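Fimbrium subunit Fim1C (Bacteroides vulgatus, PDB 4QB7) probably forms part of the tip of fimbriae, the filamentous cell-surface appendages that mediate adhesion and biofilm formation. Local coordinates at residues Thr279-Ile293 with Ser305-Phe319. Numbering follows the deposited sequence.
Sequences TTNAGDLKLKINYDI and STITNKEVSLPKNTF. With SO4 (sulfate ion), chain J; SO4 (sulfate ion), chain K.
Ile289 faces both Asn309 and Lys310 across an antiparallel hairpin, a G1 beta bulge that works as an example of how one extra residue shifts the register where the chain turns a corner, with hydrogen-bonded pairs on both sides of it. Asn309 takes up a left-handed backbone conformation, and the register shifts by one between the pairs Ile289–Lys310 and Tyr291–Ile307. The backbone N-H of Asn309 turns to a side chain: Asn309 N donates to Asn290 OD1 at 2.8 Å, almost straight at hydrogen but from well above the amide plane. The other branch, Asn290 ND2, grips O3 of a sulfate at 2.7 Å, while Thr308 lies against the same amide.

Lys286 illustrates how a long side chain is used along its whole length. CB lies 3.5 Å from Val312 O, and CG passes Ser313 OG at 3.8 Å. CD then rests on the carboxylate carbon of Glu311, the two chains crossing with Lys286 CD and Glu311 CD 3.5 Å apart. CE stays 4.0 Å from Glu311 OE2, but bends at chi3 and chi4 (-77°) carry the ammonium back to its own segment, where NZ meets a lone pair of Gly283 O at 3.0 Å. Lysine and glutamate form no salt bridge, so any attraction is probably modest.

On the opposite face, Ile307 CB lies over the Tyr291 ring, displaced toward the rim; the OH donates to a second sulfate, both ions probably from the crystallisation liquor. Beyond the strands, Leu285 CD1 sits 3.5 Å from the centroid of the Phe319 ring, nearly on its normal.

Strand 286-296 is flanked by strands 186-196 and 301-313. The face bearing Ile289, Tyr291 and Val312 packs on strands 323-331 and 338-346 of another sheet, consistent with a transthyretin-like beta-sandwich, and Phe319 meets Phe270 and Tyr327.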
loop_
_atom_site.group_PDB
_atom_site.type_symbol
_atom_site.label_atom_id
_atom_site.label_comp_id
_atom_site.label_asym_id
_atom_site.label_seq_id
_atom_site.Cartn_x
_atom_site.Cartn_y
_atom_site.Cartn_z
ATOM N N THR A 279 7.996 2.847 12.299
ATOM C CA THR A 279 9.207 3.609 12.601
ATOM C C THR A 279 9.596 3.488 14.065
ATOM O O THR A 279 8.735 3.485 14.955
ATOM C CB THR A 279 9.034 5.053 12.201
ATOM O OG1 THR A 279 7.866 5.549 12.846
ATOM C CG2 THR A 279 8.940 5.224 10.696
ATOM N N THR A 280 10.920 3.377 14.297
ATOM C CA THR A 280 11.531 3.215 15.612
ATOM C C THR A 280 11.350 4.497 16.437
ATOM O O THR A 280 10.990 4.412 17.615
ATOM C CB THR A 280 13.014 2.821 15.450
ATOM O OG1 THR A 280 13.110 1.616 14.672
ATOM C CG2 THR A 280 13.701 2.608 16.777
ATOM N N ASN A 281 11.578 5.673 15.813
ATOM C CA ASN A 281 11.520 6.962 16.487
ATOM C C ASN A 281 10.729 7.995 15.744
ATOM O O ASN A 281 10.625 7.946 14.521
ATOM C CB ASN A 281 12.938 7.523 16.674
ATOM C CG ASN A 281 13.951 6.575 17.262
ATOM O OD1 ASN A 281 14.969 6.269 16.631
ATOM N ND2 ASN A 281 13.710 6.090 18.478
ATOM N N ALA A 282 10.219 8.979 16.487
ATOM C CA ALA A 282 9.552 10.137 15.923
ATOM C C ALA A 282 10.564 10.896 15.090
ATOM O O ALA A 282 11.705 11.066 15.512
ATOM C CB ALA A 282 9.009 11.019 17.037
ATOM N N GLY A 283 10.175 11.276 13.892
ATOM C CA GLY A 283 11.056 12.029 13.015
ATOM C C GLY A 283 11.970 11.187 12.164
ATOM O O GLY A 283 12.797 11.748 11.443
ATOM N N ASP A 284 11.819 9.832 12.215
ATOM C CA ASP A 284 12.547 8.927 11.324
ATOM C C ASP A 284 12.035 9.234 9.928
ATOM O O ASP A 284 12.820 9.384 8.997
ATOM C CB ASP A 284 12.367 7.446 11.719
ATOM C CG ASP A 284 13.350 6.924 12.763
ATOM O OD1 ASP A 284 14.041 7.754 13.404
ATOM O OD2 ASP A 284 13.444 5.685 12.925
ATOM N N LEU A 285 10.712 9.448 9.831
ATOM C CA LEU A 285 10.011 9.918 8.645
ATOM C C LEU A 285 9.449 11.312 8.945
ATOM O O LEU A 285 8.981 11.567 10.064
ATOM C CB LEU A 285 8.903 8.956 8.215
ATOM C CG LEU A 285 9.342 7.574 7.751
ATOM C CD1 LEU A 285 8.178 6.724 7.524
ATOM C CD2 LEU A 285 10.174 7.637 6.506
ATOM N N LYS A 286 9.550 12.228 7.977
ATOM C CA LYS A 286 9.066 13.601 8.135
ATOM C C LYS A 286 8.318 14.073 6.906
ATOM O O LYS A 286 8.527 13.537 5.824
ATOM C CB LYS A 286 10.248 14.572 8.369
ATOM C CG LYS A 286 11.003 14.385 9.651
ATOM C CD LYS A 286 12.166 15.347 9.683
ATOM C CE LYS A 286 13.434 14.743 10.224
ATOM N NZ LYS A 286 13.378 14.640 11.697
ATOM N N LEU A 287 7.516 15.129 7.058
ATOM C CA LEU A 287 6.839 15.825 5.972
ATOM C C LEU A 287 7.444 17.231 5.831
ATOM O O LEU A 287 7.874 17.797 6.824
ATOM C CB LEU A 287 5.316 15.937 6.224
ATOM C CG LEU A 287 4.486 14.661 6.333
ATOM C CD1 LEU A 287 3.053 15.017 6.696
ATOM C CD2 LEU A 287 4.486 13.869 5.048
ATOM N N LYS A 288 7.486 17.781 4.615
ATOM C CA LYS A 288 7.915 19.152 4.308
ATOM C C LYS A 288 6.689 19.810 3.688
ATOM O O LYS A 288 6.223 19.358 2.640
ATOM C CB LYS A 288 9.153 19.193 3.382
ATOM C CG LYS A 288 10.437 18.575 3.952
ATOM C CD LYS A 288 10.947 19.295 5.198
ATOM C CE LYS A 288 12.341 18.885 5.558
ATOM N NZ LYS A 288 13.336 19.629 4.758
ATOM N N ILE A 289 6.079 20.776 4.389
ATOM C CA ILE A 289 4.838 21.391 3.931
ATOM C C ILE A 289 5.044 22.855 3.556
ATOM O O ILE A 289 5.908 23.550 4.130
ATOM C CB ILE A 289 3.723 21.204 4.991
ATOM C CG1 ILE A 289 2.314 21.451 4.391
ATOM C CG2 ILE A 289 4.001 22.000 6.272
ATOM C CD1 ILE A 289 1.118 21.023 5.249
ATOM N N ASN A 290 4.254 23.303 2.543
ATOM C CA ASN A 290 4.213 24.681 2.022
ATOM C C ASN A 290 2.797 25.200 2.155
ATOM O O ASN A 290 1.866 24.510 1.761
ATOM C CB ASN A 290 4.642 24.717 0.553
ATOM C CG ASN A 290 6.059 24.332 0.268
ATOM O OD1 ASN A 290 6.803 23.850 1.122
ATOM N ND2 ASN A 290 6.482 24.579 -0.960
ATOM N N TYR A 291 2.609 26.363 2.730
ATOM C CA TYR A 291 1.265 26.913 2.917
ATOM C C TYR A 291 1.309 28.432 2.964
ATOM O O TYR A 291 2.347 29.024 3.273
ATOM C CB TYR A 291 0.546 26.335 4.166
ATOM C CG TYR A 291 1.272 26.530 5.474
ATOM C CD1 TYR A 291 2.312 25.685 5.848
ATOM C CD2 TYR A 291 0.895 27.536 6.362
ATOM C CE1 TYR A 291 2.973 25.844 7.066
ATOM C CE2 TYR A 291 1.559 27.716 7.578
ATOM C CZ TYR A 291 2.597 26.863 7.926
ATOM O OH TYR A 291 3.258 27.003 9.118
ATOM N N ASP A 292 0.175 29.049 2.595
ATOM C CA ASP A 292 -0.036 30.498 2.534
ATOM C C ASP A 292 -1.135 30.903 3.471
ATOM O O ASP A 292 -2.186 30.264 3.480
ATOM C CB ASP A 292 -0.401 30.895 1.090
ATOM C CG ASP A 292 0.680 30.601 0.059
ATOM O OD1 ASP A 292 1.875 30.598 0.433
ATOM O OD2 ASP A 292 0.334 30.415 -1.134
ATOM N N ILE A 293 -0.893 31.935 4.293
ATOM C CA ILE A 293 -1.889 32.512 5.211
ATOM C C ILE A 293 -2.301 33.823 4.580
ATOM O O ILE A 293 -1.490 34.743 4.483
ATOM C CB ILE A 293 -1.403 32.642 6.674
ATOM C CG1 ILE A 293 -0.794 31.295 7.169
ATOM C CG2 ILE A 293 -2.568 33.130 7.596
ATOM C CD1 ILE A 293 -0.000 31.428 8.422
ATOM N N SER A 305 1.163 35.493 3.691
ATOM C CA SER A 305 2.307 35.044 4.457
ATOM C C SER A 305 2.639 33.643 3.948
ATOM O O SER A 305 1.877 32.715 4.198
ATOM C CB SER A 305 1.989 35.064 5.948
ATOM O OG SER A 305 3.203 35.051 6.676
ATOM N N THR A 306 3.722 33.503 3.170
ATOM C CA THR A 306 4.124 32.237 2.550
ATOM C C THR A 306 5.192 31.519 3.395
ATOM O O THR A 306 6.268 32.062 3.609
ATOM C CB THR A 306 4.627 32.494 1.104
ATOM O OG1 THR A 306 3.562 32.954 0.251
ATOM C CG2 THR A 306 5.323 31.294 0.500
ATOM N N ILE A 307 4.888 30.288 3.846
ATOM C CA ILE A 307 5.811 29.412 4.574
ATOM C C ILE A 307 6.040 28.197 3.699
ATOM O O ILE A 307 5.060 27.550 3.352
ATOM C CB ILE A 307 5.337 29.017 6.015
ATOM C CG1 ILE A 307 5.243 30.234 6.962
ATOM C CG2 ILE A 307 6.231 27.959 6.624
ATOM C CD1 ILE A 307 3.862 30.651 7.176
ATOM N N THR A 308 7.309 27.925 3.293
ATOM C CA THR A 308 7.661 26.758 2.487
ATOM C C THR A 308 8.753 25.929 3.168
ATOM O O THR A 308 9.522 26.471 3.944
ATOM C CB THR A 308 8.078 27.112 1.037
ATOM O OG1 THR A 308 9.383 27.706 0.990
ATOM C CG2 THR A 308 7.035 27.922 0.303
ATOM N N ASN A 309 8.829 24.620 2.846
ATOM C CA ASN A 309 9.822 23.657 3.326
ATOM C C ASN A 309 9.804 23.557 4.862
ATOM O O ASN A 309 10.839 23.311 5.477
ATOM C CB ASN A 309 11.241 23.986 2.774
ATOM C CG ASN A 309 12.214 22.809 2.706
ATOM O OD1 ASN A 309 11.857 21.671 2.334
ATOM N ND2 ASN A 309 13.492 23.074 3.004
ATOM N N LYS A 310 8.612 23.710 5.472
ATOM C CA LYS A 310 8.402 23.596 6.918
ATOM C C LYS A 310 8.351 22.093 7.292
ATOM O O LYS A 310 7.533 21.321 6.798
ATOM C CB LYS A 310 7.129 24.363 7.347
ATOM C CG LYS A 310 6.581 24.082 8.742
ATOM C CD LYS A 310 7.542 24.455 9.869
ATOM C CE LYS A 310 6.834 24.875 11.130
ATOM N NZ LYS A 310 6.125 26.178 10.948
ATOM N N GLU A 311 9.280 21.697 8.141
ATOM C CA GLU A 311 9.468 20.341 8.623
ATOM C C GLU A 311 8.405 19.982 9.647
ATOM O O GLU A 311 8.097 20.766 10.554
ATOM C CB GLU A 311 10.856 20.235 9.240
ATOM C CG GLU A 311 11.332 18.821 9.402
ATOM C CD GLU A 311 12.677 18.736 10.083
ATOM O OE1 GLU A 311 12.704 18.689 11.337
ATOM O OE2 GLU A 311 13.699 18.676 9.357
ATOM N N VAL A 312 7.830 18.793 9.472
ATOM C CA VAL A 312 6.805 18.212 10.330
ATOM C C VAL A 312 7.230 16.765 10.580
ATOM O O VAL A 312 7.253 15.986 9.636
ATOM C CB VAL A 312 5.394 18.326 9.692
ATOM C CG1 VAL A 312 4.351 17.603 10.519
ATOM C CG2 VAL A 312 4.990 19.762 9.484
ATOM N N SER A 313 7.622 16.421 11.818
ATOM C CA SER A 313 8.037 15.060 12.150
ATOM C C SER A 313 6.835 14.154 12.307
ATOM O O SER A 313 5.861 14.539 12.958
ATOM C CB SER A 313 8.860 15.032 13.436
ATOM O OG SER A 313 10.207 15.433 13.231
ATOM N N LEU A 314 6.893 12.953 11.701
ATOM C CA LEU A 314 5.845 11.953 11.846
ATOM C C LEU A 314 6.132 11.146 13.117
ATOM O O LEU A 314 7.312 10.955 13.472
ATOM C CB LEU A 314 5.717 11.059 10.609
ATOM C CG LEU A 314 5.311 11.781 9.330
ATOM C CD1 LEU A 314 5.364 10.855 8.139
ATOM C CD2 LEU A 314 3.960 12.478 9.477
ATOM N N PRO A 315 5.085 10.720 13.866
ATOM C CA PRO A 315 5.350 10.033 15.148
ATOM C C PRO A 315 5.984 8.664 14.984
ATOM O O PRO A 315 6.059 8.136 13.882
ATOM C CB PRO A 315 3.961 9.928 15.797
ATOM C CG PRO A 315 2.993 10.072 14.697
ATOM C CD PRO A 315 3.632 10.911 13.639
ATOM N N LYS A 316 6.452 8.096 16.088
ATOM C CA LYS A 316 7.020 6.757 16.078
ATOM C C LYS A 316 5.898 5.766 15.834
ATOM O O LYS A 316 4.722 6.127 15.968
ATOM C CB LYS A 316 7.797 6.435 17.380
ATOM C CG LYS A 316 6.984 6.387 18.673
ATOM C CD LYS A 316 7.827 5.768 19.775
ATOM C CE LYS A 316 7.129 5.628 21.111
ATOM N NZ LYS A 316 7.883 4.726 22.038
ATOM N N ASN A 317 6.266 4.522 15.466
ATOM C CA ASN A 317 5.348 3.409 15.216
ATOM C C ASN A 317 4.362 3.781 14.074
ATOM O O ASN A 317 3.162 3.518 14.150
ATOM C CB ASN A 317 4.645 2.968 16.529
ATOM C CG ASN A 317 5.613 2.633 17.655
ATOM O OD1 ASN A 317 6.647 1.974 17.462
ATOM N ND2 ASN A 317 5.318 3.106 18.860
ATOM N N THR A 318 4.894 4.408 13.021
ATOM C CA THR A 318 4.134 4.800 11.836
ATOM C C THR A 318 4.711 4.047 10.631
ATOM O O THR A 318 5.834 3.533 10.703
ATOM C CB THR A 318 4.092 6.326 11.658
ATOM O OG1 THR A 318 2.949 6.657 10.871
ATOM C CG2 THR A 318 5.335 6.889 11.026
ATOM N N PHE A 319 3.948 4.021 9.522
ATOM C CA PHE A 319 4.224 3.275 8.298
ATOM C C PHE A 319 4.212 1.759 8.656
ATOM O O PHE A 319 5.091 0.993 8.249
ATOM C CB PHE A 319 5.517 3.748 7.607
ATOM C CG PHE A 319 5.376 4.852 6.582
ATOM C CD1 PHE A 319 4.745 6.052 6.904
ATOM C CD2 PHE A 319 5.994 4.751 5.337
ATOM C CE1 PHE A 319 4.722 7.128 5.987
ATOM C CE2 PHE A 319 5.966 5.824 4.423
ATOM C CZ PHE A 319 5.318 6.997 4.749
HETATM S S SO4 J . 2.349 29.489 11.717
HETATM O O1 SO4 J . 0.999 29.993 11.974
HETATM O O2 SO4 J . 3.309 30.481 12.210
HETATM O O3 SO4 J . 2.548 28.187 12.376
HETATM O O4 SO4 J . 2.553 29.313 10.293
HETATM S S SO4 K . 4.501 25.972 -3.473
HETATM O O1 SO4 K . 3.694 26.958 -2.851
HETATM O O2 SO4 K . 5.864 26.456 -3.454
HETATM O O3 SO4 K . 4.408 24.781 -2.684
HETATM O O4 SO4 K . 4.023 25.724 -4.865
HETATM O O HOH W 1 8.751 8.286 12.470
HETATM O O HOH W 2 15.945 21.378 4.569
HETATM O O HOH W 3 13.668 22.078 6.955
#